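PDB 3O0Y: lipoprotein from Colwellia psychrerythraea, which is of unknown function but is a putative lipoprotein of a family (DUF885) grouped with the MA clan of metallopeptidases, consistent with a peptidase-like fold. Local coordinates for residues Thr381-Val386 with Asn451-Glu456; Thr51-Ser56 with Pro407-Ser412; Gly402-Pro407 with Gly443-Ile448. One frame throughout, in Å; residues are numbered along the deposited sequence.

The three contacts lie close together round strand 402-405, the loop after it and helix 444-452. The centres of interactions 1 and 2 are about 13 Å apart, those of 1 and 3 about 11 Å, and those of 2 and 3 about 14 Å. Interactions 1 and 3 share helix 444-452. Interactions 2 and 3 share P407, where strand 402-405 gives way to a loop. Along the chain the order is 51-56, 381-386, 402-407, 407-412, 443-448, 451-456. Y384 of interaction 1 bonds to V409 of interaction 2 and to H445 of interaction 3. Helix 47-53 is thus joined to the loop between strands 402-405 and 416-419, and through Y384 this loop is tied to helix 444-452.

Interaction 1: residues Thr381-Val386 with Asn451-Glu456; sequences TPSYQV and NLDQAE
The loop 381-386 passes the C-terminal end of helix 444-452, with P382 and D453 nearest, their CA atoms 6.8 Å apart. The D453 carboxylate meets the loop with both oxygens, and S383 takes both of them. The backbone N of S383 gives a hydrogen bond to D453 OD2 at 2.8 Å, with an N-H...O angle of 155°. The hydroxyl OG of S383 gives a second one to D453 OD1 at 2.6 Å. Each oxygen uses its syn lone pair, so one residue fills the mouth of the carboxylate. With chi1 69°, OG lies between the backbone N and the carbonyl carbon, which brings it to the same carboxylate as the N-H. P382 packs CA and CB beside OD2. Y384 comes next along the loop. Its ring slides past the D453 side chain in the opposite direction, with the two planes 23° apart and Y384 CE2 3.4 Å from D453 OD1. L452 crosses the ring at about a right angle. Its CD1 makes a CH-pi contact over one face, 4.2 Å from the centroid of the Y384 ring, and its CB lies near CE2 and OH. The hydroxyl of Y384 has a stronger partner elsewhere, the carbonyl O of V409. Water 2 also donates to Y384 OH, at 2.8 Å, and to D453 OD1, which links the phenol to the acid. Water 1 donates to D453 OD2 at 2.8 Å. P382 and Y384 also touch A449 on the same helix. Each oxygen of D453 thus receives one bond from S383 and one from a water. Such a shell of donors would be expected to favour the ionised acid and to hold the carboxylate in one rotation.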
loop_
_atom_site.group_PDB
_atom_site.type_symbol
_atom_site.label_atom_id
_atom_site.label_comp_id
_atom_site.label_asym_id
_atom_site.label_seq_id
_atom_site.Cartn_x
_atom_site.Cartn_y
_atom_site.Cartn_z
ATOM N N THR A 381 18.654 7.972 -12.199
ATOM C CA THR A 381 17.462 7.391 -12.842
ATOM C C THR A 381 17.389 5.915 -12.539
ATOM O O THR A 381 18.360 5.179 -12.765
ATOM C CB THR A 381 17.490 7.584 -14.373
ATOM O OG1 THR A 381 17.550 8.987 -14.640
ATOM C CG2 THR A 381 16.255 6.973 -15.019
ATOM N N PRO A 382 16.245 5.471 -12.054
ATOM C CA PRO A 382 16.139 4.047 -11.743
ATOM C C PRO A 382 16.063 3.214 -13.028
ATOM O O PRO A 382 15.742 3.750 -14.083
ATOM C CB PRO A 382 14.844 3.939 -10.999
ATOM C CG PRO A 382 14.077 5.150 -11.348
ATOM C CD PRO A 382 15.035 6.222 -11.655
ATOM N N SER A 383 16.374 1.920 -12.942
ATOM C CA SER A 383 16.454 1.059 -14.129
ATOM C C SER A 383 15.086 0.481 -14.616
ATOM O O SER A 383 15.071 -0.395 -15.506
ATOM C CB SER A 383 17.362 -0.133 -13.852
ATOM O OG SER A 383 16.738 -1.002 -12.905
ATOM N N TYR A 384 13.971 0.988 -14.089
ATOM C CA TYR A 384 12.633 0.536 -14.389
ATOM C C TYR A 384 11.791 1.708 -14.892
ATOM O O TYR A 384 11.957 2.799 -14.391
ATOM C CB TYR A 384 11.934 -0.016 -13.152
ATOM C CG TYR A 384 12.664 -1.082 -12.432
ATOM C CD1 TYR A 384 12.298 -2.438 -12.575
ATOM C CD2 TYR A 384 13.602 -0.771 -11.453
ATOM C CE1 TYR A 384 12.948 -3.410 -11.842
ATOM C CE2 TYR A 384 14.259 -1.777 -10.716
ATOM C CZ TYR A 384 13.917 -3.088 -10.948
ATOM O OH TYR A 384 14.492 -4.089 -10.214
ATOM N N GLN A 385 11.040 1.483 -15.974
ATOM C CA GLN A 385 10.216 2.541 -16.537
ATOM C C GLN A 385 8.779 2.250 -16.161
ATOM O O GLN A 385 8.302 1.167 -16.421
ATOM C CB GLN A 385 10.327 2.583 -18.065
ATOM C CG GLN A 385 11.550 3.351 -18.547
ATOM C CD GLN A 385 11.274 4.163 -19.847
ATOM O OE1 GLN A 385 10.346 3.850 -20.650
ATOM N NE2 GLN A 385 12.081 5.211 -20.056
ATOM N N VAL A 386 8.052 3.245 -15.691
ATOM C CA VAL A 386 6.687 3.053 -15.288
ATOM C C VAL A 386 5.728 2.982 -16.479
ATOM O O VAL A 386 5.999 3.552 -17.542
ATOM C CB VAL A 386 6.248 4.246 -14.367
ATOM C CG1 VAL A 386 6.138 5.573 -15.160
ATOM C CG2 VAL A 386 4.932 3.964 -13.665
ATOM N N ASN A 451 14.866 1.991 -4.867
ATOM C CA ASN A 451 15.164 1.099 -3.767
ATOM C C ASN A 451 15.473 -0.303 -4.300
ATOM O O ASN A 451 16.438 -0.918 -3.823
ATOM C CB ASN A 451 13.995 1.019 -2.844
ATOM C CG ASN A 451 14.342 0.434 -1.489
ATOM O OD1 ASN A 451 15.461 -0.122 -1.245
ATOM N ND2 ASN A 451 13.396 0.529 -0.593
ATOM N N LEU A 452 14.727 -0.754 -5.328
ATOM C CA LEU A 452 15.009 -2.067 -5.886
ATOM C C LEU A 452 16.385 -2.135 -6.496
ATOM O O LEU A 452 17.088 -3.157 -6.375
ATOM C CB LEU A 452 14.006 -2.401 -6.966
ATOM C CG LEU A 452 12.639 -2.772 -6.516
ATOM C CD1 LEU A 452 11.699 -2.873 -7.823
ATOM C CD2 LEU A 452 12.585 -4.059 -5.637
ATOM N N ASP A 453 16.849 -1.012 -7.086
ATOM C CA ASP A 453 18.157 -0.961 -7.672
ATOM C C ASP A 453 19.381 -1.047 -6.673
ATOM O O ASP A 453 20.539 -1.211 -7.126
ATOM C CB ASP A 453 18.347 0.301 -8.487
ATOM C CG ASP A 453 17.745 0.252 -9.878
ATOM O OD1 ASP A 453 17.543 -0.832 -10.470
ATOM O OD2 ASP A 453 17.443 1.400 -10.377
ATOM N N GLN A 454 19.140 -0.928 -5.375
ATOM C CA GLN A 454 20.191 -1.035 -4.373
ATOM C C GLN A 454 20.595 -2.451 -4.095
ATOM O O GLN A 454 20.348 -3.032 -3.024
ATOM C CB GLN A 454 19.836 -0.232 -3.110
ATOM C CG GLN A 454 19.360 1.211 -3.411
ATOM C CD GLN A 454 20.255 1.990 -4.370
ATOM O OE1 GLN A 454 19.761 2.481 -5.415
ATOM N NE2 GLN A 454 21.516 2.046 -4.092
ATOM N N ALA A 455 21.203 -3.061 -5.089
ATOM C CA ALA A 455 21.355 -4.484 -5.073
ATOM C C ALA A 455 22.400 -4.950 -4.063
ATOM O O ALA A 455 22.470 -6.172 -3.791
ATOM C CB ALA A 455 21.782 -4.985 -6.480
ATOM N N GLU A 456 23.233 -4.045 -3.587
ATOM C CA GLU A 456 24.151 -4.362 -2.473
ATOM C C GLU A 456 23.498 -4.494 -1.099
ATOM O O GLU A 456 24.166 -5.000 -0.210
ATOM C CB GLU A 456 25.271 -3.364 -2.416
ATOM C CG GLU A 456 24.964 -2.072 -1.769
ATOM C CD GLU A 456 24.094 -1.062 -2.533
ATOM O OE1 GLU A 456 23.529 -1.266 -3.666
ATOM O OE2 GLU A 456 24.008 0.032 -1.939
HETATM O O HOH W 1 19.532 3.223 -10.203
HETATM O O HOH W 2 17.185 -3.609 -9.802
#

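Interaction 2: residues Thr51-Ser56 with Pro407-Ser412; sequences TMYGLS and PAVDGS
V409 meets Y53 and L55 with one methyl, CG2. CG2 is anti to the carbonyl carbon, while CG1 is anti to N (chi1 -176°). CG2 lies beside the backbone N, and it comes 3.5 Å from Y53 O, the oxygen that this N-H also meets. The side chains of V409 and L55 cross obliquely, with V409 CG2 4.1 Å from L55 CD2. V409 CG2 also reaches Y53 CB at 4.4 Å and approaches the ring at an oblique angle. F459 touches both V409 and L55, and F43 touches both Y53 and L55. The one direct hydrogen bond runs from V409 N to Y53 O at 2.9 Å, with an N-H...O angle of 163°. The donor is tilted 22° from the carbonyl plane. A408 CB packs beside the same oxygen at 3.7 Å. Water 3 accepts from D410 N and lies near the carbonyls of Y53 and G54. D410 OD1 takes two bonds from S412, from N and from OG. The contact sets the Schellman motif that closes helix 47-53, with G54 at positive phi, against a type I beta turn, A408 to G411, overlapped by the Asx turn that D410 makes with S412.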
loop_
_atom_site.group_PDB
_atom_site.type_symbol
_atom_site.label_atom_id
_atom_site.label_comp_id
_atom_site.label_asym_id
_atom_site.label_seq_id
_atom_site.Cartn_x
_atom_site.Cartn_y
_atom_site.Cartn_z
ATOM N N THR A 51 5.545 -14.559 -5.682
ATOM C CA THR A 51 5.100 -14.365 -7.086
ATOM C C THR A 51 4.971 -12.878 -7.531
ATOM O O THR A 51 5.392 -12.511 -8.631
ATOM C CB THR A 51 3.763 -15.118 -7.309
ATOM O OG1 THR A 51 3.989 -16.511 -7.047
ATOM C CG2 THR A 51 3.221 -14.837 -8.774
ATOM N N MET A 52 4.411 -12.040 -6.658
ATOM C CA MET A 52 4.246 -10.597 -6.896
ATOM C C MET A 52 5.593 -9.966 -7.253
ATOM O O MET A 52 5.695 -9.172 -8.218
ATOM C CB MET A 52 3.604 -9.928 -5.640
ATOM C CG MET A 52 3.017 -8.594 -5.809
ATOM S SD MET A 52 2.271 -7.998 -4.221
ATOM C CE MET A 52 3.704 -8.051 -3.151
ATOM N N TYR A 53 6.658 -10.358 -6.553
ATOM C CA TYR A 53 7.983 -9.776 -6.795
ATOM C C TYR A 53 8.786 -10.496 -7.853
ATOM O O TYR A 53 9.846 -10.016 -8.333
ATOM C CB TYR A 53 8.759 -9.766 -5.502
ATOM C CG TYR A 53 8.387 -8.635 -4.656
ATOM C CD1 TYR A 53 8.602 -7.351 -5.136
ATOM C CD2 TYR A 53 7.838 -8.806 -3.440
ATOM C CE1 TYR A 53 8.306 -6.284 -4.431
ATOM C CE2 TYR A 53 7.479 -7.662 -2.673
ATOM C CZ TYR A 53 7.707 -6.418 -3.233
ATOM O OH TYR A 53 7.450 -5.184 -2.647
ATOM N N GLY A 54 8.211 -11.577 -8.368
ATOM C CA GLY A 54 8.849 -12.368 -9.390
ATOM C C GLY A 54 9.981 -13.249 -8.893
ATOM O O GLY A 54 10.933 -13.519 -9.653
ATOM N N LEU A 55 9.915 -13.665 -7.628
ATOM C CA LEU A 55 10.941 -14.456 -7.021
ATOM C C LEU A 55 10.760 -15.930 -7.373
ATOM O O LEU A 55 9.615 -16.382 -7.612
ATOM C CB LEU A 55 10.928 -14.324 -5.516
ATOM C CG LEU A 55 11.062 -12.885 -5.005
ATOM C CD1 LEU A 55 11.152 -12.947 -3.466
ATOM C CD2 LEU A 55 12.258 -12.133 -5.750
ATOM N N SER A 56 11.879 -16.666 -7.384
ATOM C CA SER A 56 11.867 -18.085 -7.740
ATOM C C SER A 56 12.828 -18.869 -6.829
ATOM O O SER A 56 13.298 -18.351 -5.785
ATOM C CB SER A 56 12.133 -18.241 -9.251
ATOM O OG SER A 56 13.382 -17.687 -9.577
ATOM N N PRO A 407 7.344 -2.955 -9.815
ATOM C CA PRO A 407 7.838 -3.955 -10.793
ATOM C C PRO A 407 8.263 -5.280 -10.116
ATOM O O PRO A 407 8.536 -5.332 -8.933
ATOM C CB PRO A 407 9.067 -3.301 -11.365
ATOM C CG PRO A 407 9.141 -1.885 -10.755
ATOM C CD PRO A 407 8.360 -1.961 -9.496
ATOM N N ALA A 408 8.306 -6.339 -10.890
ATOM C CA ALA A 408 9.034 -7.530 -10.475
ATOM C C ALA A 408 10.521 -7.157 -10.403
ATOM O O ALA A 408 10.972 -6.296 -11.186
ATOM C CB ALA A 408 8.803 -8.632 -11.558
ATOM N N VAL A 409 11.259 -7.766 -9.484
ATOM C CA VAL A 409 12.667 -7.418 -9.286
ATOM C C VAL A 409 13.409 -7.453 -10.603
ATOM O O VAL A 409 14.163 -6.551 -10.941
ATOM C CB VAL A 409 13.346 -8.264 -8.232
ATOM C CG1 VAL A 409 14.785 -7.779 -7.998
ATOM C CG2 VAL A 409 12.567 -8.206 -6.997
ATOM N N ASP A 410 13.102 -8.435 -11.460
ATOM C CA ASP A 410 13.832 -8.557 -12.742
ATOM C C ASP A 410 13.347 -7.699 -13.861
ATOM O O ASP A 410 13.938 -7.706 -14.922
ATOM C CB ASP A 410 13.908 -10.027 -13.228
ATOM C CG ASP A 410 12.558 -10.597 -13.639
ATOM O OD1 ASP A 410 11.577 -9.794 -13.848
ATOM O OD2 ASP A 410 12.494 -11.861 -13.751
ATOM N N GLY A 411 12.310 -6.924 -13.664
ATOM C CA GLY A 411 11.969 -5.997 -14.698
ATOM C C GLY A 411 11.000 -6.574 -15.752
ATOM O O GLY A 411 10.421 -5.834 -16.573
ATOM N N SER A 412 10.757 -7.877 -15.674
ATOM C CA SER A 412 9.892 -8.532 -16.647
ATOM C C SER A 412 8.420 -8.073 -16.588
ATOM O O SER A 412 7.687 -8.122 -17.592
ATOM C CB SER A 412 9.985 -10.044 -16.457
ATOM O OG SER A 412 9.446 -10.418 -15.198
HETATM O O HOH W 3 11.826 -10.895 -10.657
HETATM O O HOH W 4 10.174 -12.778 -12.614
#

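Interaction 3: residues Gly402-Pro407 with Gly443-Ile448; sequences GQYTSP and GHHWQI
The Y404 ring lays one face on the first turn of helix 444-452. H445 N sits 4.0 Å above the ring plane over its centre, and H444 C lies on the same face nearer the rim. The H445 ring meets Y404 rim to rim, with the planes at 68° and neither ring over the other. Y404 OH and CE1 lie at the edge of the imidazole, near its plane. The helix starts within the sequence HEANPGHH (H438 to H445), which recalls the HExxH motif of zincin peptidases with four residues instead of two between E and H. H438, E439 and E471 lie around H444, and the H444 side chain is about 5 Å from a bound sulfate. This is consistent with a peptidase-like site. Strand 402-405, on the border of the sheet, and the helix segment 444-448 run nearly parallel, at 19°, with a closest axis approach of 9.2 Å.

Y404 CG is anti to the backbone N (chi1 174°), which carries the ring toward the helix. There Y404 OH and H445 ND1 form a hydrogen bond of 2.7 Å, in which either could be the donor. The other ring nitrogen, H445 NE2, is bonded to the carbonyl O of Y384, so the imidazole is held from a strand and a loop. Y404 CE1 also packs on H445 CB at 3.4 Å. H444 CB lies against Y404 CD2. I448, one turn on, brings CD1 to Y404 CE2 obliquely, at 3.7 Å. Its other branch, CG2, packs on S406 and on P407 CD, just after the strand. I448 CG2 is 3.7 Å from S406 OG, and that hydroxyl donates to P407 O at 2.8 Å, in the carbonyl plane and on a lone pair.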
loop_
_atom_site.group_PDB
_atom_site.type_symbol
_atom_site.label_atom_id
_atom_site.label_comp_id
_atom_site.label_asym_id
_atom_site.label_seq_id
_atom_site.Cartn_x
_atom_site.Cartn_y
_atom_site.Cartn_z
ATOM N N GLY A 402 -6.535 5.749 -7.648
ATOM C CA GLY A 402 -5.256 5.392 -8.276
ATOM C C GLY A 402 -4.431 4.503 -7.382
ATOM O O GLY A 402 -4.672 4.447 -6.190
ATOM N N GLN A 403 -3.403 3.840 -7.940
ATOM C CA GLN A 403 -2.582 2.947 -7.105
ATOM C C GLN A 403 -1.307 2.737 -7.890
ATOM O O GLN A 403 -1.287 2.894 -9.103
ATOM C CB GLN A 403 -3.313 1.630 -6.933
ATOM C CG GLN A 403 -2.622 0.644 -6.045
ATOM C CD GLN A 403 -3.581 -0.438 -5.645
ATOM O OE1 GLN A 403 -4.190 -1.076 -6.497
ATOM N NE2 GLN A 403 -3.828 -0.547 -4.340
ATOM N N TYR A 404 -0.251 2.344 -7.210
ATOM C CA TYR A 404 0.989 1.991 -7.881
ATOM C C TYR A 404 1.307 0.578 -7.434
ATOM O O TYR A 404 1.240 0.267 -6.223
ATOM C CB TYR A 404 2.156 2.906 -7.473
ATOM C CG TYR A 404 3.473 2.454 -8.043
ATOM C CD1 TYR A 404 3.767 2.633 -9.338
ATOM C CD2 TYR A 404 4.405 1.788 -7.264
ATOM C CE1 TYR A 404 4.970 2.197 -9.865
ATOM C CE2 TYR A 404 5.588 1.360 -7.757
ATOM C CZ TYR A 404 5.866 1.508 -9.051
ATOM O OH TYR A 404 7.048 1.065 -9.562
ATOM N N THR A 405 1.644 -0.260 -8.394
ATOM C CA THR A 405 2.224 -1.611 -8.118
ATOM C C THR A 405 3.644 -1.734 -8.556
ATOM O O THR A 405 4.005 -1.232 -9.607
ATOM C CB THR A 405 1.374 -2.727 -8.747
ATOM O OG1 THR A 405 1.202 -2.492 -10.150
ATOM C CG2 THR A 405 -0.019 -2.781 -8.083
ATOM N N SER A 406 4.479 -2.280 -7.660
ATOM C CA SER A 406 5.917 -2.384 -7.931
ATOM C C SER A 406 6.246 -3.267 -9.140
ATOM O O SER A 406 5.497 -4.201 -9.475
ATOM C CB SER A 406 6.580 -2.972 -6.712
ATOM O OG SER A 406 7.961 -3.364 -6.989
ATOM N N PRO A 407 7.344 -2.955 -9.815
ATOM C CA PRO A 407 7.838 -3.955 -10.793
ATOM C C PRO A 407 8.263 -5.280 -10.116
ATOM O O PRO A 407 8.536 -5.332 -8.933
ATOM C CB PRO A 407 9.067 -3.301 -11.365
ATOM C CG PRO A 407 9.141 -1.885 -10.755
ATOM C CD PRO A 407 8.360 -1.961 -9.496
ATOM N N GLY A 443 7.161 10.382 -7.241
ATOM C CA GLY A 443 6.609 9.620 -6.113
ATOM C C GLY A 443 6.903 8.112 -6.041
ATOM O O GLY A 443 8.050 7.696 -6.112
ATOM N N HIS A 444 5.870 7.301 -5.977
ATOM C CA HIS A 444 6.066 5.896 -5.691
ATOM C C HIS A 444 6.972 5.179 -6.663
ATOM O O HIS A 444 7.844 4.438 -6.207
ATOM C CB HIS A 444 4.760 5.144 -5.650
ATOM C CG HIS A 444 3.918 5.365 -4.424
ATOM N ND1 HIS A 444 4.452 5.489 -3.146
ATOM C CD2 HIS A 444 2.574 5.449 -4.290
ATOM C CE1 HIS A 444 3.444 5.600 -2.282
ATOM N NE2 HIS A 444 2.302 5.583 -2.945
ATOM N N HIS A 445 6.789 5.333 -7.964
ATOM C CA HIS A 445 7.605 4.588 -8.924
ATOM C C HIS A 445 9.088 4.962 -8.790
ATOM O O HIS A 445 9.984 4.102 -8.681
ATOM C CB HIS A 445 7.131 4.790 -10.368
ATOM C CG HIS A 445 8.045 4.103 -11.346
ATOM N ND1 HIS A 445 8.068 2.726 -11.443
ATOM C CD2 HIS A 445 9.081 4.563 -12.104
ATOM C CE1 HIS A 445 9.035 2.372 -12.295
ATOM N NE2 HIS A 445 9.686 3.464 -12.698
ATOM N N TRP A 446 9.384 6.260 -8.750
ATOM C CA TRP A 446 10.746 6.701 -8.719
ATOM C C TRP A 446 11.426 6.117 -7.448
ATOM O O TRP A 446 12.538 5.600 -7.519
ATOM C CB TRP A 446 10.822 8.222 -8.774
ATOM C CG TRP A 446 12.174 8.777 -9.155
ATOM C CD1 TRP A 446 13.097 9.345 -8.315
ATOM C CD2 TRP A 446 12.687 8.928 -10.471
ATOM N NE1 TRP A 446 14.145 9.822 -9.031
ATOM C CE2 TRP A 446 13.938 9.569 -10.351
ATOM C CE3 TRP A 446 12.208 8.585 -11.740
ATOM C CZ2 TRP A 446 14.726 9.880 -11.447
ATOM C CZ3 TRP A 446 12.994 8.899 -12.809
ATOM C CH2 TRP A 446 14.204 9.589 -12.676
ATOM N N GLN A 447 10.732 6.195 -6.330
ATOM C CA GLN A 447 11.294 5.781 -5.036
ATOM C C GLN A 447 11.447 4.289 -4.967
ATOM O O GLN A 447 12.574 3.790 -4.709
ATOM C CB GLN A 447 10.459 6.313 -3.896
ATOM C CG GLN A 447 10.868 5.913 -2.515
ATOM C CD GLN A 447 10.290 4.597 -2.114
ATOM O OE1 GLN A 447 9.091 4.466 -1.938
ATOM N NE2 GLN A 447 11.199 3.622 -1.798
ATOM N N ILE A 448 10.368 3.580 -5.280
ATOM C CA ILE A 448 10.405 2.078 -5.195
ATOM C C ILE A 448 11.426 1.467 -6.164
ATOM O O ILE A 448 12.184 0.578 -5.833
ATOM C CB ILE A 448 8.998 1.520 -5.402
ATOM C CG1 ILE A 448 8.198 1.768 -4.128
ATOM C CG2 ILE A 448 8.972 0.008 -5.795
ATOM C CD1 ILE A 448 6.735 1.563 -4.265
#